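Restriction endonuclease UbaLAI (Unidentified, PDB 5O63) cleaves DNA as a monomeric Type IIE restriction endonuclease whose N-terminal B3 domain binds its cognate DNA. Local coordinates at residues L29-D34 with N103-L108; S48-M53 with T109-A114; S64-F69 with K77-K82; H96-E101 with F125-S130. All coordinates share one frame; numbering follows the deposited sequence.

Interaction 1: L29-D34 with N103-L108; sequences LTPNDD and NYDPRL. With nucleotides of chain D.
The carbonyl oxygen of D33 is gripped by both terminal nitrogens of R107, with NH1 at 2.9 Å and NH2 at 3.1 Å from D33 O. This oxygen lies in the guanidinium plane, whereas both nitrogens reach it from the same face of the carbonyl. A bend at chi3 (-63°) turns NE out of the line of the arginine chain, to where it forms a salt bridge with OD2 of D105. NH1 also bonds to L99 O, and a water joins NH2 to D105 OD1. CD1 of L29 lies over one face of the group, 3.7 Å from R107 NH1. In the B3 domain the loop holding L29-D34, which follows strand 19-28, carries a type I turn from T30 to D33 that meets the DNA, and R107 grips the turn from behind. On the DNA side, T30 OG1 and the backbone N of N32 share one phosphate oxygen, T30 OG1 lying 2.6 Å from OP2 of DC4 of chain D. N32 ND2 donates to N7 of DA5 of chain D at 3.0 Å, a direct contact with a base in the major groove. T30 N donates to D33 OD2, which also has a salt bridge with K27. L29 N bonds to R107 O at 2.9 Å.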
# COMPACT_ATOMS: atom_id res chain seq x y z
N LEU A 29 -4.84 8.68 -0.56
CA LEU A 29 -3.83 9.38 -1.36
C LEU A 29 -4.09 10.88 -1.32
O LEU A 29 -5.23 11.34 -1.06
CB LEU A 29 -3.83 8.92 -2.83
CG LEU A 29 -3.49 7.41 -2.96
CD1 LEU A 29 -3.26 7.23 -4.50
CD2 LEU A 29 -2.33 7.04 -2.08
N THR A 30 -3.05 11.66 -1.65
CA THR A 30 -3.25 13.10 -1.93
C THR A 30 -3.25 13.28 -3.45
O THR A 30 -2.75 12.34 -4.17
CB THR A 30 -2.14 14.01 -1.33
OG1 THR A 30 -0.93 13.93 -2.10
CG2 THR A 30 -1.77 13.56 0.13
N PRO A 31 -3.72 14.38 -3.97
CA PRO A 31 -3.90 14.50 -5.42
C PRO A 31 -2.58 14.31 -6.15
O PRO A 31 -2.60 13.75 -7.30
CB PRO A 31 -4.46 15.92 -5.60
CG PRO A 31 -5.41 16.02 -4.32
CD PRO A 31 -4.51 15.43 -3.25
N ASN A 32 -1.46 14.72 -5.55
CA ASN A 32 -0.18 14.55 -6.31
C ASN A 32 0.22 13.11 -6.47
O ASN A 32 0.96 12.81 -7.44
CB ASN A 32 0.98 15.25 -5.60
CG ASN A 32 2.06 15.70 -6.60
OD1 ASN A 32 1.75 16.38 -7.56
ND2 ASN A 32 3.28 15.25 -6.38
N ASP A 33 -0.21 12.22 -5.58
CA ASP A 33 0.19 10.78 -5.65
C ASP A 33 -0.37 10.13 -6.88
O ASP A 33 -1.46 10.47 -7.32
CB ASP A 33 -0.36 10.06 -4.42
CG ASP A 33 0.36 10.35 -3.12
OD1 ASP A 33 1.56 10.62 -3.06
OD2 ASP A 33 -0.39 10.21 -2.07
N ASP A 34 0.36 9.13 -7.46
CA ASP A 34 -0.19 8.33 -8.54
C ASP A 34 0.70 7.04 -8.61
O ASP A 34 1.45 6.79 -7.70
CB ASP A 34 -0.25 9.11 -9.83
CG ASP A 34 1.12 9.64 -10.25
OD1 ASP A 34 2.17 9.00 -10.02
OD2 ASP A 34 1.16 10.83 -10.69
N ASN A 103 -9.90 11.90 -11.45
CA ASN A 103 -11.23 12.53 -11.31
C ASN A 103 -12.23 11.80 -10.40
O ASN A 103 -13.45 12.04 -10.47
CB ASN A 103 -11.84 12.66 -12.70
CG ASN A 103 -11.12 13.69 -13.54
OD1 ASN A 103 -10.87 14.80 -13.08
ND2 ASN A 103 -10.76 13.31 -14.75
N TYR A 104 -11.72 10.87 -9.59
CA TYR A 104 -12.60 9.98 -8.82
C TYR A 104 -12.14 9.92 -7.41
O TYR A 104 -12.20 8.86 -6.75
CB TYR A 104 -12.61 8.56 -9.44
CG TYR A 104 -13.11 8.67 -10.85
CD1 TYR A 104 -12.21 8.70 -11.90
CD2 TYR A 104 -14.46 8.84 -11.12
CE1 TYR A 104 -12.67 8.86 -13.23
CE2 TYR A 104 -14.92 8.99 -12.42
CZ TYR A 104 -14.02 9.00 -13.47
OH TYR A 104 -14.47 9.16 -14.76
N ASP A 105 -11.66 11.05 -6.90
CA ASP A 105 -11.15 11.06 -5.51
C ASP A 105 -12.30 10.95 -4.50
O ASP A 105 -13.43 11.39 -4.81
CB ASP A 105 -10.35 12.33 -5.24
CG ASP A 105 -8.92 12.29 -5.81
OD1 ASP A 105 -8.20 13.30 -5.63
OD2 ASP A 105 -8.49 11.22 -6.34
N PRO A 106 -12.04 10.44 -3.29
CA PRO A 106 -10.72 10.03 -2.79
C PRO A 106 -10.29 8.65 -3.32
O PRO A 106 -11.10 7.81 -3.76
CB PRO A 106 -10.92 9.95 -1.27
CG PRO A 106 -12.44 9.63 -1.13
CD PRO A 106 -13.05 10.52 -2.19
N ARG A 107 -8.98 8.46 -3.25
CA ARG A 107 -8.30 7.19 -3.64
C ARG A 107 -7.64 6.60 -2.43
O ARG A 107 -7.25 7.33 -1.52
CB ARG A 107 -7.25 7.47 -4.71
CG ARG A 107 -7.82 7.85 -6.06
CD ARG A 107 -6.71 8.34 -7.05
NE ARG A 107 -6.07 9.59 -6.54
CZ ARG A 107 -4.80 9.93 -6.75
NH1 ARG A 107 -3.99 9.18 -7.57
NH2 ARG A 107 -4.30 11.05 -6.23
N LEU A 108 -7.52 5.27 -2.40
CA LEU A 108 -6.94 4.57 -1.26
C LEU A 108 -5.88 3.58 -1.79
O LEU A 108 -6.11 2.95 -2.81
CB LEU A 108 -8.05 3.80 -0.47
CG LEU A 108 -7.63 3.10 0.80
CD1 LEU A 108 -7.31 4.13 1.92
CD2 LEU A 108 -8.75 2.10 1.30
P DC D 4 -1.16 17.71 -2.73
OP1 DC D 4 -2.56 18.27 -2.64
OP2 DC D 4 -1.01 16.27 -3.22
O5' DC D 4 -0.27 18.58 -3.70
C5' DC D 4 -0.26 20.07 -3.49
C4' DC D 4 0.65 20.72 -4.49
O4' DC D 4 2.01 20.30 -4.25
C3' DC D 4 0.32 20.29 -5.94
O3' DC D 4 0.03 21.48 -6.69
C2' DC D 4 1.63 19.65 -6.44
C1' DC D 4 2.66 20.28 -5.46
N1 DC D 4 3.85 19.45 -5.30
C2 DC D 4 5.05 19.84 -5.93
O2 DC D 4 5.11 20.95 -6.55
N3 DC D 4 6.14 19.03 -5.80
C4 DC D 4 6.05 17.86 -5.13
N4 DC D 4 7.16 17.09 -5.10
C5 DC D 4 4.83 17.43 -4.48
C6 DC D 4 3.75 18.23 -4.62
P DA D 5 -0.57 21.37 -8.19
OP1 DA D 5 -1.16 22.72 -8.50
OP2 DA D 5 -1.39 20.15 -8.35
O5' DA D 5 0.72 21.15 -9.10
C5' DA D 5 1.71 22.17 -9.15
C4' DA D 5 2.92 21.69 -9.88
O4' DA D 5 3.54 20.64 -9.14
C3' DA D 5 2.67 21.07 -11.24
O3' DA D 5 2.82 22.09 -12.23
C2' DA D 5 3.78 19.96 -11.32
C1' DA D 5 4.51 20.11 -9.99
N9 DA D 5 4.97 18.83 -9.43
C8 DA D 5 4.25 17.95 -8.63
N7 DA D 5 4.95 16.91 -8.26
C5 DA D 5 6.19 17.11 -8.86
C6 DA D 5 7.39 16.34 -8.89
N6 DA D 5 7.53 15.16 -8.25
N1 DA D 5 8.45 16.86 -9.57
C2 DA D 5 8.30 18.03 -10.19
N3 DA D 5 7.24 18.85 -10.25
C4 DA D 5 6.21 18.34 -9.52
P DC D 3 -0.05 14.90 3.12
OP1 DC D 3 -1.44 15.39 3.47
OP2 DC D 3 0.25 13.43 2.91
O5' DC D 3 0.44 15.68 1.82
C5' DC D 3 0.29 17.07 1.79
C4' DC D 3 0.94 17.65 0.58
O4' DC D 3 2.37 17.47 0.66
C3' DC D 3 0.53 17.01 -0.74
O3' DC D 3 -0.51 17.84 -1.28
C2' DC D 3 1.85 17.06 -1.57
C1' DC D 3 2.77 17.88 -0.66
N1 DC D 3 4.17 17.64 -0.85
C2 DC D 3 4.97 18.67 -1.35
O2 DC D 3 4.45 19.80 -1.53
N3 DC D 3 6.29 18.43 -1.63
C4 DC D 3 6.80 17.20 -1.45
N4 DC D 3 8.10 17.03 -1.69
C5 DC D 3 5.99 16.09 -0.96
C6 DC D 3 4.68 16.36 -0.66
O HOH W 1 -7.62 10.86 -2.19
O HOH W 2 -6.07 12.24 -4.25

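Interaction 2: S48-M53 with T109-A114; sequences SFFPDM and TIFLFA
With CG of F49 anti to the backbone N (chi1 168°) and CG of F50 instead anti to its carbonyl carbon (chi1 -70°), two consecutive phenylalanines from the loop between strands 40-41 and 62-70 of the B3 domain bring their rings onto the sheet at strand 108-116. The F49 ring puts CE1 against the CB of F111, 3.4 Å away, in a close apolar contact. CE2 lies 3.9 Å from F113 CB, and the tip atom CZ 3.5 Å from F111 O. F50 meets the F111 ring itself. The pair is T-shaped, the edge of F50 directed at the face of F111, with centroids 5.2 Å apart and planes at 80°. The F50 CZ atom stands over the centre of that face, while CE1 approaches the CD1 of F111 to 3.8 Å. F49 also covers F50, its CD1 lying over the centre of the F50 ring, which ties the two loop residues into one aromatic cluster. No hydrogen bond crosses this buried contact. Strand 108-116 lies between strands 121-128 and 19-28, and the cluster extends to Y123 and F125 on the former and Y81 on strand 75-84, while I110 and L112 pack against helix 3-14.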
# COMPACT_ATOMS: atom_id res chain seq x y z
N SER A 48 9.16 1.98 8.45
CA SER A 48 9.45 0.68 9.06
C SER A 48 8.53 -0.48 8.54
O SER A 48 8.84 -1.67 8.75
CB SER A 48 9.38 0.80 10.59
OG SER A 48 8.09 1.14 11.04
N PHE A 49 7.42 -0.15 7.87
CA PHE A 49 6.52 -1.18 7.33
C PHE A 49 7.16 -1.82 6.09
O PHE A 49 7.06 -3.02 5.86
CB PHE A 49 5.14 -0.56 6.95
CG PHE A 49 4.26 -1.46 6.13
CD1 PHE A 49 4.28 -1.36 4.74
CD2 PHE A 49 3.43 -2.40 6.71
CE1 PHE A 49 3.49 -2.19 3.96
CE2 PHE A 49 2.61 -3.23 5.94
CZ PHE A 49 2.66 -3.13 4.54
N PHE A 50 7.87 -0.99 5.33
CA PHE A 50 8.53 -1.46 4.12
C PHE A 50 9.86 -2.13 4.37
O PHE A 50 10.40 -2.08 5.48
CB PHE A 50 8.68 -0.28 3.15
CG PHE A 50 7.36 0.14 2.58
CD1 PHE A 50 6.71 -0.68 1.61
CD2 PHE A 50 6.72 1.26 3.09
CE1 PHE A 50 5.44 -0.30 1.09
CE2 PHE A 50 5.46 1.65 2.59
CZ PHE A 50 4.82 0.91 1.58
N PRO A 51 10.37 -2.83 3.35
CA PRO A 51 11.63 -3.55 3.56
C PRO A 51 12.74 -2.57 3.94
O PRO A 51 12.67 -1.37 3.64
CB PRO A 51 11.91 -4.20 2.19
CG PRO A 51 10.63 -4.30 1.56
CD PRO A 51 9.81 -3.11 2.01
N ASP A 52 13.76 -3.08 4.62
CA ASP A 52 14.94 -2.28 4.86
C ASP A 52 15.50 -1.85 3.52
O ASP A 52 15.63 -2.65 2.59
CB ASP A 52 15.98 -3.06 5.67
CG ASP A 52 15.56 -3.28 7.11
OD1 ASP A 52 14.89 -2.41 7.68
OD2 ASP A 52 15.92 -4.34 7.67
N MET A 53 15.80 -0.56 3.39
CA MET A 53 16.50 -0.07 2.24
C MET A 53 17.70 0.65 2.79
O MET A 53 17.57 1.74 3.30
CB MET A 53 15.65 0.88 1.38
CG MET A 53 16.45 1.54 0.28
SD MET A 53 15.47 2.16 -1.09
CE MET A 53 14.27 3.07 -0.15
N THR A 109 -4.77 3.45 -1.08
CA THR A 109 -3.90 2.29 -1.26
C THR A 109 -3.83 1.50 0.02
O THR A 109 -3.72 2.09 1.10
CB THR A 109 -2.50 2.71 -1.70
OG1 THR A 109 -1.88 3.60 -0.73
CG2 THR A 109 -2.55 3.34 -3.06
N ILE A 110 -3.89 0.17 -0.09
CA ILE A 110 -3.68 -0.70 1.05
C ILE A 110 -2.47 -1.59 0.77
O ILE A 110 -2.41 -2.23 -0.27
CB ILE A 110 -4.88 -1.58 1.35
CG1 ILE A 110 -6.13 -0.73 1.61
CG2 ILE A 110 -4.51 -2.58 2.54
CD1 ILE A 110 -7.34 -1.57 1.76
N PHE A 111 -1.51 -1.61 1.69
CA PHE A 111 -0.40 -2.54 1.62
C PHE A 111 -0.54 -3.45 2.83
O PHE A 111 -0.80 -3.01 3.93
CB PHE A 111 0.95 -1.84 1.69
CG PHE A 111 1.24 -0.88 0.55
CD1 PHE A 111 2.08 -1.31 -0.47
CD2 PHE A 111 0.76 0.45 0.57
CE1 PHE A 111 2.39 -0.42 -1.53
CE2 PHE A 111 1.07 1.31 -0.50
CZ PHE A 111 1.88 0.85 -1.51
N LEU A 112 -0.33 -4.74 2.62
CA LEU A 112 -0.39 -5.70 3.72
C LEU A 112 0.91 -6.47 3.71
O LEU A 112 1.34 -6.90 2.63
CB LEU A 112 -1.56 -6.66 3.52
CG LEU A 112 -1.94 -7.61 4.65
CD1 LEU A 112 -2.71 -6.81 5.68
CD2 LEU A 112 -2.76 -8.84 4.10
N PHE A 113 1.56 -6.63 4.87
CA PHE A 113 2.71 -7.51 4.98
C PHE A 113 2.24 -8.69 5.77
O PHE A 113 1.83 -8.53 6.92
CB PHE A 113 3.93 -6.85 5.63
CG PHE A 113 5.09 -7.81 5.77
CD1 PHE A 113 5.88 -8.12 4.68
CD2 PHE A 113 5.34 -8.45 6.98
CE1 PHE A 113 6.94 -9.03 4.79
CE2 PHE A 113 6.39 -9.34 7.11
CZ PHE A 113 7.20 -9.63 6.01
N ALA A 114 2.23 -9.87 5.17
CA ALA A 114 1.74 -11.04 5.90
C ALA A 114 2.82 -12.09 6.13
O ALA A 114 3.63 -12.37 5.26
CB ALA A 114 0.55 -11.64 5.16

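Interaction 3: S64-F69 with K77-K82; sequences SNFPAF and KTLAYK. With nucleotides of chain C.
Segments S64-F69 and K77-K82 run antiparallel, the axes of the two short segments at 137°, with six backbone hydrogen bonds joining S64 to Y81, F66 to L79 and A68 to K77. The intervening pairs, N65 with A80 and P67 with T78, are non-hydrogen-bonded and add CA-H...O contacts. F66 takes chi1 of 65°, which sets CG between the backbone N and the carbonyl carbon and lets the ring lie across L79. The CB of L79 sits over one face of that ring in a CH-pi contact, 4.1 Å from the centroid. Y81 comes to the ring's edge instead, its CB 3.9 Å from F66 CE2. The two strands form a beta hairpin in the open, barrel-like sheet (pseudobarrel) of the B3 fold, with strand 89-93 beyond K77-K82 and strand 121-128 beyond S64-F69. A68 CB touches L79 CD1 at 3.7 Å, on the face that holds F66 and Y81. On the other face T78 CG2 packs against N65 CB at 3.6 Å. K82, bent at chi2 and chi3, donates a hydrogen bond from NZ to OP1 of DC3 of chain C at 2.7 Å, a lysine-phosphate contact; the hydroxyl of Y81 is bonded to R90.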
# COMPACT_ATOMS: atom_id res chain seq x y z
N SER A 64 15.26 0.38 -4.30
CA SER A 64 15.13 -0.98 -3.94
C SER A 64 13.90 -1.50 -4.69
O SER A 64 12.96 -0.76 -4.99
CB SER A 64 14.94 -1.08 -2.41
OG SER A 64 14.69 -2.41 -2.05
N ASN A 65 13.90 -2.79 -4.96
CA ASN A 65 12.71 -3.45 -5.43
C ASN A 65 12.13 -4.30 -4.34
O ASN A 65 12.86 -4.85 -3.49
CB ASN A 65 13.04 -4.36 -6.65
CG ASN A 65 13.41 -3.58 -7.88
OD1 ASN A 65 13.13 -2.39 -7.99
ND2 ASN A 65 14.06 -4.26 -8.85
N PHE A 66 10.85 -4.54 -4.40
CA PHE A 66 10.33 -5.63 -3.58
C PHE A 66 9.12 -6.28 -4.24
O PHE A 66 8.36 -5.66 -4.98
CB PHE A 66 10.01 -5.15 -2.15
CG PHE A 66 8.92 -4.15 -2.06
CD1 PHE A 66 7.62 -4.52 -1.75
CD2 PHE A 66 9.19 -2.80 -2.21
CE1 PHE A 66 6.61 -3.58 -1.62
CE2 PHE A 66 8.18 -1.86 -2.10
CZ PHE A 66 6.87 -2.26 -1.82
N PRO A 67 8.96 -7.58 -4.01
CA PRO A 67 7.85 -8.26 -4.68
C PRO A 67 6.56 -7.98 -3.92
O PRO A 67 6.59 -7.84 -2.69
CB PRO A 67 8.25 -9.76 -4.61
CG PRO A 67 9.15 -9.84 -3.49
CD PRO A 67 9.84 -8.52 -3.28
N ALA A 68 5.44 -7.86 -4.61
CA ALA A 68 4.16 -7.60 -3.95
C ALA A 68 3.09 -8.23 -4.78
O ALA A 68 3.15 -8.16 -6.03
CB ALA A 68 3.88 -6.10 -3.79
N PHE A 69 2.13 -8.87 -4.14
CA PHE A 69 1.02 -9.46 -4.84
C PHE A 69 -0.03 -8.40 -5.10
O PHE A 69 -0.55 -7.77 -4.17
CB PHE A 69 0.44 -10.62 -4.05
CG PHE A 69 -0.64 -11.33 -4.76
CD1 PHE A 69 -0.35 -12.29 -5.77
CD2 PHE A 69 -1.95 -11.07 -4.47
CE1 PHE A 69 -1.37 -12.98 -6.39
CE2 PHE A 69 -2.98 -11.77 -5.09
CZ PHE A 69 -2.68 -12.72 -6.08
N LYS A 77 3.86 -8.99 -8.63
CA LYS A 77 4.52 -7.88 -9.33
C LYS A 77 5.76 -7.47 -8.54
O LYS A 77 6.03 -8.00 -7.45
CB LYS A 77 3.54 -6.72 -9.53
CG LYS A 77 2.46 -7.12 -10.53
CD LYS A 77 1.41 -6.04 -10.83
CE LYS A 77 0.61 -6.54 -12.06
NZ LYS A 77 1.45 -7.42 -12.96
N THR A 78 6.54 -6.58 -9.13
CA THR A 78 7.68 -5.98 -8.44
C THR A 78 7.37 -4.47 -8.29
O THR A 78 7.08 -3.78 -9.27
CB THR A 78 9.00 -6.17 -9.20
OG1 THR A 78 9.30 -7.58 -9.28
CG2 THR A 78 10.15 -5.48 -8.47
N LEU A 79 7.32 -4.02 -7.05
CA LEU A 79 7.23 -2.58 -6.84
C LEU A 79 8.59 -2.00 -6.61
O LEU A 79 9.53 -2.72 -6.17
CB LEU A 79 6.31 -2.33 -5.58
CG LEU A 79 4.89 -2.81 -5.80
CD1 LEU A 79 4.09 -2.44 -4.52
CD2 LEU A 79 4.24 -2.26 -7.09
N ALA A 80 8.71 -0.68 -6.87
CA ALA A 80 9.97 0.02 -6.59
C ALA A 80 9.80 0.91 -5.39
O ALA A 80 8.76 1.55 -5.22
CB ALA A 80 10.47 0.85 -7.82
N TYR A 81 10.82 0.92 -4.56
CA TYR A 81 10.84 1.73 -3.32
C TYR A 81 11.98 2.74 -3.51
O TYR A 81 13.18 2.35 -3.62
CB TYR A 81 11.03 0.79 -2.14
CG TYR A 81 11.05 1.37 -0.75
CD1 TYR A 81 10.45 2.60 -0.44
CD2 TYR A 81 11.61 0.64 0.30
CE1 TYR A 81 10.46 3.09 0.86
CE2 TYR A 81 11.63 1.13 1.60
CZ TYR A 81 11.05 2.35 1.86
OH TYR A 81 11.08 2.82 3.15
N LYS A 82 11.61 4.01 -3.66
CA LYS A 82 12.57 5.03 -4.08
C LYS A 82 12.97 5.96 -2.96
O LYS A 82 12.09 6.41 -2.21
CB LYS A 82 11.98 5.88 -5.23
CG LYS A 82 11.26 5.07 -6.33
CD LYS A 82 12.27 4.24 -7.19
CE LYS A 82 13.18 5.15 -7.95
NZ LYS A 82 14.06 4.29 -8.81
P DC C 3 11.13 4.18 -11.09
OP1 DC C 3 12.21 3.31 -10.54
OP2 DC C 3 10.25 4.85 -10.12
O5' DC C 3 11.90 5.34 -11.88
C5' DC C 3 12.96 4.92 -12.82
C4' DC C 3 13.46 6.14 -13.58
O4' DC C 3 12.37 6.72 -14.30
C3' DC C 3 13.98 7.29 -12.77
O3' DC C 3 15.31 7.05 -12.35
C2' DC C 3 13.96 8.43 -13.80
C1' DC C 3 12.69 8.11 -14.53
N1 DC C 3 11.51 8.92 -14.12
C2 DC C 3 11.37 10.17 -14.68
O2 DC C 3 12.29 10.61 -15.37
N3 DC C 3 10.24 10.85 -14.45
C4 DC C 3 9.28 10.36 -13.60
N4 DC C 3 8.18 11.09 -13.42
C5 DC C 3 9.40 9.07 -12.99
C6 DC C 3 10.54 8.37 -13.31

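Interaction 4: H96-E101 with F125-S130; sequences HGLLNE and FDCANS
A short 3-10 turn, residues 97-100, packs its leucines on F125 and C127 of strand 121-128 and on N129 just beyond it. L99 reaches toward F125 tip to tip, its CD1 4.1 Å from F125 CZ near the plane of the ring. Its other branch bears on the cysteine, with CD2 of L99 3.7 Å from C127 CB and a little farther from the sulfur. C127 has chi1 of 70°, which places SG between the backbone N and the carbonyl carbon, and there it also meets the CB of L98 at 4.1 Å. The H96 CB lies at the edge of the F125 ring, 4.0 Å from CE1, while C127 SG lies obliquely off the H96 ring, 5.3 Å from its centroid.

In the B3 domain, this turn belongs to the loop running from strand 89-93 to strand 108-116. The loop thus covers the sheet at F125 and C127, both of which also touch T109 of the neighbouring strand. H96 fixes the start of the turn through its own ring: ND1 accepts from L98 N at 3.0 Å, with the donor near the imidazole plane.

Farther along, L98 CD1 packs 3.5 Å from N129 ND2; the polar link is made through a water, to which ND2 donates. The water in turn donates to both L98 O, at 2.7 Å, and E101 O, linking the closing end of the turn to the strand's continuation. The other end of the amide, N129 OD1, accepts from the backbone N of G131, so both polar atoms of the side chain have partners.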
# COMPACT_ATOMS: atom_id res chain seq x y z
N HIS A 96 -0.27 -0.38 -9.70
CA HIS A 96 -1.42 -0.52 -10.60
C HIS A 96 -1.92 0.84 -11.18
O HIS A 96 -2.00 1.85 -10.49
CB HIS A 96 -2.55 -1.22 -9.84
CG HIS A 96 -3.61 -1.76 -10.73
ND1 HIS A 96 -4.51 -0.95 -11.39
CD2 HIS A 96 -3.91 -3.04 -11.08
CE1 HIS A 96 -5.34 -1.71 -12.08
NE2 HIS A 96 -5.01 -2.99 -11.91
N GLY A 97 -2.13 0.85 -12.49
CA GLY A 97 -2.52 2.08 -13.18
C GLY A 97 -3.86 2.67 -12.77
O GLY A 97 -4.14 3.84 -13.12
N LEU A 98 -4.67 1.94 -12.01
CA LEU A 98 -5.92 2.53 -11.51
C LEU A 98 -5.59 3.84 -10.81
O LEU A 98 -6.36 4.79 -10.86
CB LEU A 98 -6.66 1.58 -10.54
CG LEU A 98 -7.98 2.16 -9.99
CD1 LEU A 98 -8.91 2.71 -11.10
CD2 LEU A 98 -8.71 1.09 -9.19
N LEU A 99 -4.42 3.92 -10.18
CA LEU A 99 -4.17 5.13 -9.34
C LEU A 99 -3.95 6.38 -10.21
O LEU A 99 -4.01 7.50 -9.71
CB LEU A 99 -2.95 4.97 -8.46
CG LEU A 99 -3.04 3.93 -7.35
CD1 LEU A 99 -1.71 3.96 -6.60
CD2 LEU A 99 -4.24 4.20 -6.47
N ASN A 100 -3.70 6.19 -11.51
CA ASN A 100 -3.40 7.38 -12.28
C ASN A 100 -4.64 8.26 -12.57
O ASN A 100 -4.49 9.47 -12.86
CB ASN A 100 -2.72 6.93 -13.58
CG ASN A 100 -1.33 6.44 -13.32
OD1 ASN A 100 -0.64 6.92 -12.40
ND2 ASN A 100 -0.90 5.43 -14.12
N GLU A 101 -5.83 7.68 -12.50
CA GLU A 101 -7.04 8.41 -12.84
C GLU A 101 -7.36 9.40 -11.73
O GLU A 101 -7.61 8.98 -10.63
CB GLU A 101 -8.19 7.44 -13.07
CG GLU A 101 -8.14 6.78 -14.47
CD GLU A 101 -8.60 7.67 -15.62
OE1 GLU A 101 -9.29 8.68 -15.37
OE2 GLU A 101 -8.30 7.33 -16.80
N PHE A 125 -0.75 -5.67 -2.31
CA PHE A 125 -1.21 -4.31 -2.60
C PHE A 125 -2.59 -4.32 -3.15
O PHE A 125 -2.91 -5.09 -4.05
CB PHE A 125 -0.23 -3.70 -3.61
CG PHE A 125 -0.68 -2.41 -4.18
CD1 PHE A 125 -1.36 -2.36 -5.39
CD2 PHE A 125 -0.38 -1.23 -3.51
CE1 PHE A 125 -1.78 -1.12 -5.95
CE2 PHE A 125 -0.79 0.04 -4.05
CZ PHE A 125 -1.48 0.08 -5.27
N ASP A 126 -3.42 -3.37 -2.69
CA ASP A 126 -4.78 -3.19 -3.18
C ASP A 126 -5.02 -1.68 -3.30
O ASP A 126 -4.34 -0.91 -2.65
CB ASP A 126 -5.77 -3.82 -2.22
CG ASP A 126 -7.18 -4.01 -2.79
OD1 ASP A 126 -7.44 -3.75 -3.97
OD2 ASP A 126 -8.03 -4.56 -2.04
N CYS A 127 -5.92 -1.29 -4.18
CA CYS A 127 -6.22 0.14 -4.29
C CYS A 127 -7.57 0.36 -4.89
O CYS A 127 -8.18 -0.53 -5.48
CB CYS A 127 -5.17 0.85 -5.07
SG CYS A 127 -5.23 0.43 -6.82
N ALA A 128 -8.06 1.58 -4.71
CA ALA A 128 -9.42 1.89 -5.02
C ALA A 128 -9.63 3.38 -5.20
O ALA A 128 -8.85 4.18 -4.73
CB ALA A 128 -10.35 1.37 -3.89
N ASN A 129 -10.71 3.70 -5.91
CA ASN A 129 -11.15 5.08 -5.96
C ASN A 129 -12.67 5.16 -5.76
O ASN A 129 -13.31 4.17 -5.44
CB ASN A 129 -10.69 5.75 -7.27
CG ASN A 129 -11.39 5.21 -8.52
OD1 ASN A 129 -12.55 4.78 -8.51
ND2 ASN A 129 -10.66 5.31 -9.64
N SER A 130 -13.20 6.39 -5.90
CA SER A 130 -14.58 6.62 -5.52
C SER A 130 -15.50 6.78 -6.71
O SER A 130 -16.60 7.35 -6.59
CB SER A 130 -14.65 7.86 -4.64
OG SER A 130 -13.89 7.66 -3.46
O HOH W 3 -8.00 6.43 -9.40

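Interactions 1 and 4 lie side by side, their centres 8 Å apart, and R107 joins them: the hydrogen bond from its NH1 to L99 O spans 2.7 Å, so the 3-10 turn helps hold the arginine behind the DNA-contacting loop. Interactions 2 and 4 meet through neighbouring strands, with F111 CE1 3.5 Å from F125 CD2, which makes the aromatic packing continuous. The hairpin of interaction 3 adjoins interaction 2, where F50 CB lies 3.6 Å from Y81 CE2. Interactions 1 and 3, about 20 Å apart between centres, both touch DNA, on chains D and C respectively, whereas at nearest atoms interaction 4 stays about 7 Å and interaction 2 about 10 Å from it.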